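PDB 5DX9: trehalose-6-phosphate phosphatase from Cryptococcus neoformans, which is a phosphatase of the haloacid dehalogenase (HAD) superfamily, with a magnesium ion bound in its Rossmann-like domain. Local coordinates for residues V62-G67 against D81-S86. Numbering follows the deposited sequence.
Sequences VYLISG and DRLGLS. With G6P (6-O-phosphono-alpha-D-glucopyranose), chain B.
Tyr63 and Gly84 pair as parallel neighbours in the central sheet of the HAD Rossmann-like domain, where strand 60-65, helix 70-77 and strand 84-87 form a beta-alpha-beta crossover. The bonds alternate as parallel strands require: Gly84 N gives to Val62 O (2.9 Å), Leu64 N to Gly84 O, Ser86 N to Leu64 O (2.7 Å), and Ser66 N to Ser86 O. Ahead of them a water bridges Val62 N and Arg82 O.

On one face, which helix 190-200 packs against, the Tyr63 ring lies flat across its neighbour. The CA of Gly84 sits over the middle of the ring, 3.8 Å from its centroid, a CH-pi contact. Glycine suits the place because a CB would run into the ring. Farther along, the small Ser86 sets its CB against Leu64 O at 3.4 Å, while its OG bonds to Phe92 O.

On the opposite face the two segments meet through aliphatic side chains, and Trp77 of the crossover helix packs against Leu64 and Leu83. Leu64 and Leu85 run side by side, CD1 of Leu64 3.7 Å from CD2 of Leu85, while Leu83, its CG anti to the backbone N (chi1 177°), brings CD1 to Val62 CG1.

Beyond the strand, the chain of 62-67 enters the ligand pocket. Ser66 OG is modelled 2.3 Å from O1P of 6-O-phosphono-alpha-D-glucopyranose, doubtfully short for a hydrogen bond, and Gly67 N donates to its O3P at 2.7 Å.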
loop_
_atom_site.group_PDB
_atom_site.type_symbol
_atom_site.label_atom_id
_atom_site.label_comp_id
_atom_site.label_asym_id
_atom_site.label_seq_id
_atom_site.Cartn_x
_atom_site.Cartn_y
_atom_site.Cartn_z
ATOM N N VAL A 62 3.654 10.858 -6.485
ATOM C CA VAL A 62 4.161 9.510 -6.274
ATOM C C VAL A 62 4.235 9.138 -4.795
ATOM O O VAL A 62 4.791 9.875 -3.981
ATOM C CB VAL A 62 5.554 9.347 -6.899
ATOM C CG1 VAL A 62 5.948 7.881 -6.949
ATOM C CG2 VAL A 62 5.575 9.960 -8.294
ATOM N N TYR A 63 3.671 7.983 -4.461
ATOM C CA TYR A 63 3.656 7.492 -3.091
ATOM C C TYR A 63 4.073 6.033 -3.029
ATOM O O TYR A 63 3.810 5.262 -3.952
ATOM C CB TYR A 63 2.263 7.635 -2.473
ATOM C CG TYR A 63 1.989 8.949 -1.778
ATOM C CD1 TYR A 63 1.975 9.031 -0.392
ATOM C CD2 TYR A 63 1.728 10.102 -2.506
ATOM C CE1 TYR A 63 1.715 10.225 0.250
ATOM C CE2 TYR A 63 1.468 11.301 -1.872
ATOM C CZ TYR A 63 1.463 11.359 -0.494
ATOM O OH TYR A 63 1.203 12.552 0.146
ATOM N N LEU A 64 4.727 5.661 -1.937
ATOM C CA LEU A 64 4.860 4.260 -1.579
ATOM C C LEU A 64 3.832 3.970 -0.493
ATOM O O LEU A 64 3.703 4.731 0.464
ATOM C CB LEU A 64 6.272 3.933 -1.093
ATOM C CG LEU A 64 7.421 4.171 -2.075
ATOM C CD1 LEU A 64 8.715 3.603 -1.515
ATOM C CD2 LEU A 64 7.111 3.567 -3.433
ATOM N N ILE A 65 3.080 2.889 -0.659
ATOM C CA ILE A 65 2.109 2.480 0.346
ATOM C C ILE A 65 2.465 1.079 0.807
ATOM O O ILE A 65 2.295 0.109 0.070
ATOM C CB ILE A 65 0.667 2.528 -0.193
ATOM C CG1 ILE A 65 0.351 3.935 -0.706
ATOM C CG2 ILE A 65 -0.324 2.116 0.886
ATOM C CD1 ILE A 65 -1.091 4.134 -1.126
ATOM N N SER A 66 2.980 0.983 2.028
ATOM C CA SER A 66 3.607 -0.246 2.489
ATOM C C SER A 66 3.238 -0.604 3.925
ATOM O O SER A 66 2.741 0.231 4.677
ATOM C CB SER A 66 5.126 -0.123 2.361
ATOM O OG SER A 66 5.776 -1.276 2.855
ATOM N N GLY A 67 3.480 -1.857 4.294
ATOM C CA GLY A 67 3.301 -2.291 5.668
ATOM C C GLY A 67 4.573 -2.040 6.452
ATOM O O GLY A 67 4.617 -2.210 7.672
ATOM N N ASP A 81 13.022 13.831 -2.513
ATOM C CA ASP A 81 12.256 14.893 -1.878
ATOM C C ASP A 81 10.784 14.901 -2.273
ATOM O O ASP A 81 9.948 15.373 -1.514
ATOM C CB ASP A 81 12.875 16.254 -2.206
ATOM C CG ASP A 81 12.168 17.397 -1.504
ATOM O OD1 ASP A 81 11.924 17.284 -0.282
ATOM O OD2 ASP A 81 11.843 18.398 -2.176
ATOM N N ARG A 82 10.465 14.386 -3.455
ATOM C CA ARG A 82 9.093 14.444 -3.954
ATOM C C ARG A 82 8.326 13.137 -3.736
ATOM O O ARG A 82 7.141 13.043 -4.059
ATOM C CB ARG A 82 9.088 14.808 -5.441
ATOM C CG ARG A 82 9.468 16.253 -5.744
ATOM C CD ARG A 82 8.266 17.186 -5.636
ATOM N NE ARG A 82 8.008 17.622 -4.265
ATOM C CZ ARG A 82 6.814 17.996 -3.813
ATOM N NH1 ARG A 82 5.760 17.972 -4.619
ATOM N NH2 ARG A 82 6.672 18.382 -2.552
ATOM N N LEU A 83 8.998 12.134 -3.183
ATOM C CA LEU A 83 8.362 10.839 -2.957
ATOM C C LEU A 83 7.623 10.781 -1.627
ATOM O O LEU A 83 8.238 10.817 -0.560
ATOM C CB LEU A 83 9.397 9.718 -3.013
ATOM C CG LEU A 83 8.842 8.327 -2.707
ATOM C CD1 LEU A 83 7.758 7.953 -3.704
ATOM C CD2 LEU A 83 9.960 7.296 -2.702
ATOM N N GLY A 84 6.299 10.691 -1.696
ATOM C CA GLY A 84 5.490 10.492 -0.508
ATOM C C GLY A 84 5.692 9.088 0.026
ATOM O O GLY A 84 6.056 8.181 -0.723
ATOM N N LEU A 85 5.462 8.903 1.322
ATOM C CA LEU A 85 5.655 7.596 1.938
ATOM C C LEU A 85 4.559 7.282 2.954
ATOM O O LEU A 85 4.279 8.080 3.849
ATOM C CB LEU A 85 7.029 7.518 2.607
ATOM C CG LEU A 85 8.248 7.663 1.696
ATOM C CD1 LEU A 85 9.532 7.673 2.513
ATOM C CD2 LEU A 85 8.285 6.547 0.663
ATOM N N SER A 86 3.937 6.119 2.802
ATOM C CA SER A 86 2.947 5.653 3.762
ATOM C C SER A 86 3.447 4.360 4.401
ATOM O O SER A 86 3.803 3.411 3.702
ATOM C CB SER A 86 1.591 5.445 3.090
ATOM O OG SER A 86 0.584 5.167 4.048
HETATM C C1 G6P B . 7.770 -7.152 4.951
HETATM C C2 G6P B . 8.001 -6.420 6.266
HETATM C C3 G6P B . 6.859 -6.639 7.238
HETATM C C4 G6P B . 5.557 -6.159 6.631
HETATM C C5 G6P B . 5.326 -6.580 5.167
HETATM C C6 G6P B . 4.560 -5.500 4.378
HETATM O O1 G6P B . 7.855 -8.573 5.090
HETATM O O2 G6P B . 9.232 -6.862 6.835
HETATM O O3 G6P B . 7.068 -5.875 8.433
HETATM O O4 G6P B . 4.538 -6.672 7.500
HETATM O O5 G6P B . 6.510 -6.791 4.382
HETATM O O6 G6P B . 5.386 -4.924 3.335
HETATM P P G6P B . 4.730 -4.266 1.998
HETATM O O1P G6P B . 5.619 -3.075 1.381
HETATM O O2P G6P B . 4.609 -5.319 0.964
HETATM O O3P G6P B . 3.272 -3.727 2.415
HETATM O O HOH W 1 5.338 13.145 -5.897
#